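Local coordinates for protein chloramphenicol acetyltransferase (Bacteroides thetaiotaomicron, PDB 2I9D) that probably transfers an acetyl group from acetyl-CoA to a hydroxyl of chloramphenicol, the reaction that inactivates this antibiotic, at residues 83-91 against 142-150; 155-163 against 187-195. All coordinates share one frame; numbering follows the deposited sequence.

Contact 1. Residues 83-91 against 142-150; sequences YDTIDMLSP and GDYGLILLS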
loop_
_atom_site.group_PDB
_atom_site.type_symbol
_atom_site.label_atom_id
_atom_site.label_comp_id
_atom_site.label_asym_id
_atom_site.label_seq_id
_atom_site.Cartn_x
_atom_site.Cartn_y
_atom_site.Cartn_z
ATOM N N TYR A 83 13.799 -19.448 -12.556
ATOM C CA TYR A 83 14.114 -19.134 -13.962
ATOM C C TYR A 83 15.559 -18.635 -14.128
ATOM O O TYR A 83 16.049 -17.890 -13.288
ATOM C CB TYR A 83 13.117 -18.103 -14.542
ATOM C CG TYR A 83 11.752 -18.680 -14.883
ATOM C CD1 TYR A 83 11.433 -19.089 -16.189
ATOM C CD2 TYR A 83 10.788 -18.847 -13.897
ATOM C CE1 TYR A 83 10.142 -19.639 -16.488
ATOM C CE2 TYR A 83 9.533 -19.393 -14.180
ATOM C CZ TYR A 83 9.210 -19.790 -15.464
ATOM O OH TYR A 83 7.953 -20.337 -15.693
ATOM N N ASP A 84 16.239 -19.036 -15.203
ATOM C CA ASP A 84 17.599 -18.564 -15.465
ATOM C C ASP A 84 17.546 -17.060 -15.633
ATOM O O ASP A 84 18.390 -16.344 -15.116
ATOM C CB ASP A 84 18.171 -19.139 -16.778
ATOM C CG ASP A 84 18.496 -20.660 -16.716
ATOM O OD1 ASP A 84 18.134 -21.363 -15.734
ATOM O OD2 ASP A 84 19.130 -21.142 -17.701
ATOM N N THR A 85 16.554 -16.599 -16.389
ATOM C CA THR A 85 16.481 -15.211 -16.828
ATOM C C THR A 85 15.032 -14.688 -16.703
ATOM O O THR A 85 14.058 -15.430 -16.925
ATOM C CB THR A 85 17.033 -15.074 -18.282
ATOM O OG1 THR A 85 18.439 -15.317 -18.258
ATOM C CG2 THR A 85 16.808 -13.705 -18.869
ATOM N N ILE A 86 14.932 -13.406 -16.352
ATOM C CA ILE A 86 13.672 -12.707 -16.154
ATOM C C ILE A 86 13.573 -11.585 -17.181
ATOM O O ILE A 86 14.489 -10.767 -17.316
ATOM C CB ILE A 86 13.581 -12.140 -14.697
ATOM C CG1 ILE A 86 13.679 -13.274 -13.673
ATOM C CG2 ILE A 86 12.300 -11.305 -14.482
ATOM C CD1 ILE A 86 12.666 -14.416 -13.857
ATOM N N ASP A 87 12.479 -11.575 -17.929
ATOM C CA ASP A 87 12.202 -10.481 -18.841
ATOM C C ASP A 87 11.114 -9.546 -18.306
ATOM O O ASP A 87 10.542 -9.780 -17.232
ATOM C CB ASP A 87 11.832 -11.001 -20.223
ATOM C CG ASP A 87 12.970 -11.772 -20.883
ATOM O OD1 ASP A 87 14.158 -11.381 -20.756
ATOM O OD2 ASP A 87 12.663 -12.772 -21.549
HETATM N N MSE A 88 10.871 -8.473 -19.053
HETATM C CA MSE A 88 9.992 -7.404 -18.616
HETATM C C MSE A 88 8.704 -7.377 -19.432
HETATM O O MSE A 88 8.742 -7.418 -20.661
HETATM C CB MSE A 88 10.703 -6.038 -18.745
HETATM C CG MSE A 88 9.822 -4.816 -18.460
HETATM SE SE MSE A 88 9.220 -4.702 -16.548
HETATM C CE MSE A 88 10.942 -4.176 -15.696
ATOM N N LEU A 89 7.573 -7.319 -18.729
ATOM C CA LEU A 89 6.319 -6.867 -19.320
ATOM C C LEU A 89 6.091 -5.438 -18.863
ATOM O O LEU A 89 6.368 -5.097 -17.721
ATOM C CB LEU A 89 5.128 -7.721 -18.875
ATOM C CG LEU A 89 5.076 -9.188 -19.289
ATOM C CD1 LEU A 89 3.721 -9.755 -18.950
ATOM C CD2 LEU A 89 5.374 -9.415 -20.784
ATOM N N SER A 90 5.555 -4.609 -19.740
ATOM C CA SER A 90 5.201 -3.287 -19.346
ATOM C C SER A 90 4.048 -2.748 -20.208
ATOM O O SER A 90 4.064 -2.911 -21.440
ATOM C CB SER A 90 6.436 -2.336 -19.375
ATOM O OG SER A 90 6.067 -1.028 -18.938
ATOM N N PRO A 91 3.044 -2.109 -19.555
ATOM C CA PRO A 91 1.949 -1.443 -20.281
ATOM C C PRO A 91 2.361 -0.086 -20.908
ATOM O O PRO A 91 2.344 0.969 -20.239
ATOM C CB PRO A 91 0.849 -1.263 -19.210
ATOM C CG PRO A 91 1.567 -1.260 -17.887
ATOM C CD PRO A 91 2.869 -2.049 -18.084
ATOM N N GLY A 142 2.542 -20.600 -19.992
ATOM C CA GLY A 142 3.168 -21.012 -18.735
ATOM C C GLY A 142 4.525 -20.368 -18.507
ATOM O O GLY A 142 5.346 -20.935 -17.821
ATOM N N ASP A 143 4.784 -19.198 -19.093
ATOM C CA ASP A 143 6.059 -18.518 -18.863
ATOM C C ASP A 143 5.866 -17.446 -17.790
ATOM O O ASP A 143 5.298 -16.373 -18.057
ATOM C CB ASP A 143 6.635 -17.932 -20.155
ATOM C CG ASP A 143 8.057 -17.371 -19.986
ATOM O OD1 ASP A 143 8.652 -17.453 -18.900
ATOM O OD2 ASP A 143 8.590 -16.801 -20.951
ATOM N N TYR A 144 6.317 -17.757 -16.566
ATOM C CA TYR A 144 6.234 -16.801 -15.456
ATOM C C TYR A 144 7.602 -16.151 -15.180
ATOM O O TYR A 144 7.777 -15.447 -14.183
ATOM C CB TYR A 144 5.673 -17.454 -14.188
ATOM C CG TYR A 144 4.277 -18.019 -14.304
ATOM C CD1 TYR A 144 3.443 -17.687 -15.376
ATOM C CD2 TYR A 144 3.767 -18.851 -13.303
ATOM C CE1 TYR A 144 2.155 -18.197 -15.477
ATOM C CE2 TYR A 144 2.474 -19.368 -13.400
ATOM C CZ TYR A 144 1.690 -19.046 -14.506
ATOM O OH TYR A 144 0.417 -19.550 -14.597
ATOM N N GLY A 145 8.558 -16.386 -16.073
ATOM C CA GLY A 145 9.907 -15.838 -15.900
ATOM C C GLY A 145 9.950 -14.402 -16.355
ATOM O O GLY A 145 10.672 -14.033 -17.315
ATOM N N LEU A 146 9.159 -13.594 -15.661
ATOM C CA LEU A 146 8.909 -12.197 -16.019
ATOM C C LEU A 146 8.646 -11.358 -14.767
ATOM O O LEU A 146 8.274 -11.886 -13.740
ATOM C CB LEU A 146 7.652 -12.100 -16.903
ATOM C CG LEU A 146 7.674 -12.769 -18.274
ATOM C CD1 LEU A 146 6.267 -13.203 -18.574
ATOM C CD2 LEU A 146 8.228 -11.814 -19.336
ATOM N N ILE A 147 8.831 -10.051 -14.882
ATOM C CA ILE A 147 8.262 -9.088 -13.925
ATOM C C ILE A 147 7.494 -8.103 -14.780
ATOM O O ILE A 147 7.600 -8.157 -16.005
ATOM C CB ILE A 147 9.317 -8.396 -13.007
ATOM C CG1 ILE A 147 10.388 -7.645 -13.830
ATOM C CG2 ILE A 147 9.959 -9.437 -12.107
ATOM C CD1 ILE A 147 11.308 -6.703 -12.978
ATOM N N LEU A 148 6.668 -7.273 -14.150
ATOM C CA LEU A 148 5.833 -6.318 -14.898
ATOM C C LEU A 148 5.886 -4.992 -14.189
ATOM O O LEU A 148 5.713 -4.936 -12.968
ATOM C CB LEU A 148 4.370 -6.793 -15.042
ATOM C CG LEU A 148 3.418 -5.804 -15.758
ATOM C CD1 LEU A 148 2.309 -6.536 -16.525
ATOM C CD2 LEU A 148 2.820 -4.754 -14.759
ATOM N N LEU A 149 6.140 -3.938 -14.954
ATOM C CA LEU A 149 6.253 -2.628 -14.370
ATOM C C LEU A 149 5.344 -1.687 -15.121
ATOM O O LEU A 149 5.351 -1.632 -16.357
ATOM C CB LEU A 149 7.712 -2.122 -14.318
ATOM C CG LEU A 149 7.916 -0.747 -13.650
ATOM C CD1 LEU A 149 9.269 -0.664 -12.966
ATOM C CD2 LEU A 149 7.778 0.405 -14.688
ATOM N N SER A 150 4.551 -0.958 -14.356
ATOM C CA SER A 150 3.628 0.021 -14.902
ATOM C C SER A 150 4.086 1.442 -14.497
ATOM O O SER A 150 4.269 1.704 -13.319
ATOM C CB SER A 150 2.216 -0.302 -14.405
ATOM O OG SER A 150 1.377 0.801 -14.657
#

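Contact 2. Residues 155-163 against 187-195; sequences LYFTSITGT and LVMPIAMTI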
loop_
_atom_site.group_PDB
_atom_site.type_symbol
_atom_site.label_atom_id
_atom_site.label_comp_id
_atom_site.label_asym_id
_atom_site.label_seq_id
_atom_site.Cartn_x
_atom_site.Cartn_y
_atom_site.Cartn_z
ATOM N N LEU A 155 2.633 11.104 -11.732
ATOM C CA LEU A 155 2.125 10.909 -10.389
ATOM C C LEU A 155 3.219 10.479 -9.412
ATOM O O LEU A 155 3.892 9.468 -9.630
ATOM C CB LEU A 155 1.019 9.844 -10.406
ATOM C CG LEU A 155 0.327 9.482 -9.077
ATOM C CD1 LEU A 155 -0.192 10.729 -8.355
ATOM C CD2 LEU A 155 -0.796 8.452 -9.284
ATOM N N TYR A 156 3.394 11.258 -8.340
ATOM C CA TYR A 156 4.216 10.832 -7.206
ATOM C C TYR A 156 3.249 10.170 -6.223
ATOM O O TYR A 156 2.176 10.720 -5.909
ATOM C CB TYR A 156 4.993 12.002 -6.549
ATOM C CG TYR A 156 6.189 11.500 -5.734
ATOM C CD1 TYR A 156 7.448 11.381 -6.320
ATOM C CD2 TYR A 156 6.038 11.080 -4.403
ATOM C CE1 TYR A 156 8.549 10.884 -5.592
ATOM C CE2 TYR A 156 7.118 10.561 -3.663
ATOM C CZ TYR A 156 8.375 10.480 -4.265
ATOM O OH TYR A 156 9.457 9.998 -3.568
ATOM N N PHE A 157 3.581 8.957 -5.791
ATOM C CA PHE A 157 2.718 8.229 -4.837
ATOM C C PHE A 157 3.603 7.731 -3.694
ATOM O O PHE A 157 4.811 7.541 -3.884
ATOM C CB PHE A 157 2.009 7.056 -5.525
ATOM C CG PHE A 157 2.944 6.132 -6.307
ATOM C CD1 PHE A 157 3.693 5.144 -5.642
ATOM C CD2 PHE A 157 3.059 6.231 -7.714
ATOM C CE1 PHE A 157 4.559 4.281 -6.353
ATOM C CE2 PHE A 157 3.925 5.365 -8.437
ATOM C CZ PHE A 157 4.670 4.384 -7.746
ATOM N N THR A 158 3.009 7.513 -2.521
ATOM C CA THR A 158 3.762 6.940 -1.417
ATOM C C THR A 158 3.421 5.471 -1.204
ATOM O O THR A 158 4.110 4.774 -0.441
ATOM C CB THR A 158 3.528 7.689 -0.087
ATOM O OG1 THR A 158 2.131 7.933 0.077
ATOM C CG2 THR A 158 4.277 8.996 -0.068
ATOM N N SER A 159 2.367 5.004 -1.880
ATOM C CA SER A 159 1.920 3.643 -1.779
ATOM C C SER A 159 1.103 3.231 -3.012
ATOM O O SER A 159 0.206 3.958 -3.439
ATOM C CB SER A 159 1.070 3.515 -0.513
ATOM O OG SER A 159 0.451 2.240 -0.417
ATOM N N ILE A 160 1.434 2.076 -3.589
ATOM C CA ILE A 160 0.526 1.342 -4.473
ATOM C C ILE A 160 0.596 -0.127 -4.047
ATOM O O ILE A 160 1.672 -0.700 -3.966
ATOM C CB ILE A 160 0.846 1.494 -5.992
ATOM C CG1 ILE A 160 0.601 2.928 -6.460
ATOM C CG2 ILE A 160 -0.039 0.523 -6.823
ATOM C CD1 ILE A 160 1.043 3.283 -7.875
ATOM N N THR A 161 -0.549 -0.725 -3.743
ATOM C CA THR A 161 -0.592 -2.157 -3.484
ATOM C C THR A 161 -1.025 -2.906 -4.745
ATOM O O THR A 161 -1.787 -2.379 -5.573
ATOM C CB THR A 161 -1.605 -2.485 -2.417
ATOM O OG1 THR A 161 -2.900 -2.208 -2.970
ATOM C CG2 THR A 161 -1.341 -1.670 -1.165
ATOM N N GLY A 162 -0.562 -4.135 -4.902
ATOM C CA GLY A 162 -0.972 -4.926 -6.031
ATOM C C GLY A 162 -2.300 -5.634 -5.831
ATOM O O GLY A 162 -2.762 -5.875 -4.683
ATOM N N THR A 163 -2.918 -5.955 -6.972
ATOM C CA THR A 163 -4.006 -6.924 -7.048
ATOM C C THR A 163 -3.507 -8.340 -6.688
ATOM O O THR A 163 -2.311 -8.584 -6.555
ATOM C CB THR A 163 -4.643 -6.920 -8.472
ATOM O OG1 THR A 163 -3.612 -6.973 -9.449
ATOM C CG2 THR A 163 -5.438 -5.666 -8.695
ATOM N N LEU A 187 17.011 14.367 -7.150
ATOM C CA LEU A 187 15.956 13.748 -7.929
ATOM C C LEU A 187 15.693 12.344 -7.391
ATOM O O LEU A 187 16.603 11.528 -7.306
ATOM C CB LEU A 187 16.291 13.720 -9.420
ATOM C CG LEU A 187 15.094 13.451 -10.333
ATOM C CD1 LEU A 187 14.101 14.657 -10.411
ATOM C CD2 LEU A 187 15.607 13.028 -11.711
ATOM N N VAL A 188 14.441 12.105 -7.000
ATOM C CA VAL A 188 13.985 10.814 -6.462
ATOM C C VAL A 188 12.660 10.402 -7.149
ATOM O O VAL A 188 11.869 11.261 -7.588
ATOM C CB VAL A 188 13.754 10.883 -4.916
ATOM C CG1 VAL A 188 15.042 11.212 -4.162
ATOM C CG2 VAL A 188 12.668 11.928 -4.571
HETATM N N MSE A 189 12.409 9.101 -7.233
HETATM C CA MSE A 189 11.156 8.610 -7.798
HETATM C C MSE A 189 10.682 7.476 -6.920
HETATM O O MSE A 189 11.532 6.855 -6.285
HETATM C CB MSE A 189 11.367 8.126 -9.225
HETATM C CG MSE A 189 12.384 7.025 -9.368
HETATM SE SE MSE A 189 12.608 6.514 -11.261
HETATM C CE MSE A 189 10.873 5.586 -11.481
ATOM N N PRO A 190 9.340 7.229 -6.840
ATOM C CA PRO A 190 8.852 6.078 -6.065
ATOM C C PRO A 190 8.706 4.787 -6.894
ATOM O O PRO A 190 8.397 4.824 -8.089
ATOM C CB PRO A 190 7.496 6.567 -5.519
ATOM C CG PRO A 190 7.023 7.609 -6.539
ATOM C CD PRO A 190 8.210 8.002 -7.401
ATOM N N ILE A 191 8.982 3.655 -6.259
ATOM C CA ILE A 191 8.796 2.354 -6.877
ATOM C C ILE A 191 8.121 1.439 -5.872
ATOM O O ILE A 191 8.617 1.238 -4.770
ATOM C CB ILE A 191 10.117 1.757 -7.437
ATOM C CG1 ILE A 191 10.786 2.737 -8.443
ATOM C CG2 ILE A 191 9.871 0.354 -8.061
ATOM C CD1 ILE A 191 12.135 2.320 -8.959
ATOM N N ALA A 192 6.952 0.939 -6.267
ATOM C CA ALA A 192 6.141 0.027 -5.498
ATOM C C ALA A 192 6.312 -1.373 -6.103
ATOM O O ALA A 192 6.615 -1.515 -7.304
ATOM C CB ALA A 192 4.686 0.461 -5.559
HETATM N N MSE A 193 6.133 -2.399 -5.275
HETATM C CA MSE A 193 6.142 -3.756 -5.770
HETATM C C MSE A 193 5.372 -4.724 -4.881
HETATM O O MSE A 193 5.240 -4.519 -3.686
HETATM C CB MSE A 193 7.578 -4.244 -6.020
HETATM C CG MSE A 193 8.432 -4.383 -4.776
HETATM SE SE MSE A 193 10.347 -4.813 -5.155
HETATM C CE MSE A 193 10.114 -6.126 -6.641
ATOM N N THR A 194 4.868 -5.784 -5.511
ATOM C CA THR A 194 4.137 -6.845 -4.850
ATOM C C THR A 194 4.827 -8.185 -5.123
ATOM O O THR A 194 5.007 -8.585 -6.264
ATOM C CB THR A 194 2.668 -6.830 -5.288
ATOM O OG1 THR A 194 2.108 -5.609 -4.841
ATOM C CG2 THR A 194 1.846 -7.992 -4.689
ATOM N N ILE A 195 5.267 -8.843 -4.060
ATOM C CA ILE A 195 6.030 -10.071 -4.206
ATOM C C ILE A 195 5.388 -11.172 -3.360
ATOM O O ILE A 195 4.484 -10.889 -2.580
ATOM C CB ILE A 195 7.602 -9.869 -3.933
ATOM C CG1 ILE A 195 7.899 -9.127 -2.607
ATOM C CG2 ILE A 195 8.263 -9.113 -5.126
ATOM C CD1 ILE A 195 7.436 -9.831 -1.326
HETATM O O HOH W 1 2.583 -2.964 -6.373
#

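Contact 1. Residues 83-91 against 142-150
Asp87, Met88 and Leu89 lie beside Leu146, Ile147 and Leu148 as parallel strands, joined by alternating backbone bonds such as Leu89 N to Ile147 O (2.9 Å, N-H...O angle 178°). Ser90 extends the series with its side chain: OG, turned away from its own amide (chi1 -178°), donates to Leu149 O at 2.7 Å. On the face covered by helix 52-66, the bent selenomethionine Met88 sets SE 3.7 Å from Leu149 CB and CE against Ile147 CD1; on the face toward helix 133-141, Leu89 CD2 meets Leu146 CD2 at 4.0 Å. Ahead of the strands, Tyr83 lays one ring face on Gly145, whose CA stands 3.5 Å from the ring centroid, a CH-pi contact so close that a CB there would clash with the ring. Tyr83 OH, also bonded to Asp75, accepts from Tyr144 N at 3.2 Å, while Asp143 OD1 takes Gly145 N in an Asx turn. Replacing Tyr83 with an alanine is likely to strip Tyr144 N of this acceptor and open a gap over Gly145. Asp87 OD1 is held by Tyr107 N, while Asp87 OD2 and Asp143 OD2, 5.8 Å apart, each form a salt bridge with Arg104, and this shared cation probably offsets their mutual repulsion.

Contact 2. Residues 155-163 against 187-195
Pro190 meets two aromatic rings of the neighbouring segment at once. Its CG stands over the centre of one face of Tyr156, 3.7 Å from the ring centroid, and also over the centre of a face of Phe157, 4.0 Å from that centroid, so one methylene makes two CH-pi contacts. CD adds a close approach of 3.4 Å to Tyr156 CE1, and CB lies over the same face of Phe157, nearest to CE1. The Phe157 ring is brought there by placing CG between its own amide nitrogen and carbonyl carbon (chi1 51°); its far face is filled by Ile160 CD1. Further along, Ala192 CB touches both Phe157 CE1, at 3.9 Å, and Ile160 CB. At the end of the contact apolar packing gives way to polar: Thr194 OG1 receives a weak, bent bond from Gly162 N (3.1 Å, N-H...O angle 123°) and shares a water with Ile160 O, whose bond to that water is weak. A CB on Gly162 would collide with this hydroxyl.

The two segments are not adjacent strands. Strand 186-196 has its sheet neighbours in strands 29-37 and 174-183, while 155-163 runs alongside it in nearly the same direction (11° apart), over the face that carries Pro190, Ala192 and Thr194, and offers Ser159 and Ile160 to an antiparallel pairing with a strand of the second subunit. Sheet extension across a subunit boundary of this kind belongs to the trimeric chloramphenicol acetyltransferase fold.

Second-shell residues hold the two ends in place. Arg183 makes a cation-pi contact with Tyr156, and Ser31 bonds Thr194 OG1. Toward the other subunits, Thr158 OG1 bonds Thr158 O of the second subunit, and Thr161 OG1 bonds Ser31 N of that same neighbouring chain.

The two contacts illustrate how one mixed sheet can serve different ends. Their centres lie 18 Å apart and their nearest atoms about 5 Å apart, without touching. Strand 174-183 stands between strand 146-151 of contact 1 and strand 186-196 of contact 2. Contact 1 joins strands within the sheet of a single chain and no other subunit touches it, whereas 155-163 reaches both other subunits. The chain links them too, since strand 146-151 is followed by strand 159-160. Only contact 2 comes near the predicted proton acceptor, His197: the side chain of Thr194 is about 9 Å from that of the histidine, just beyond the end of 187-195.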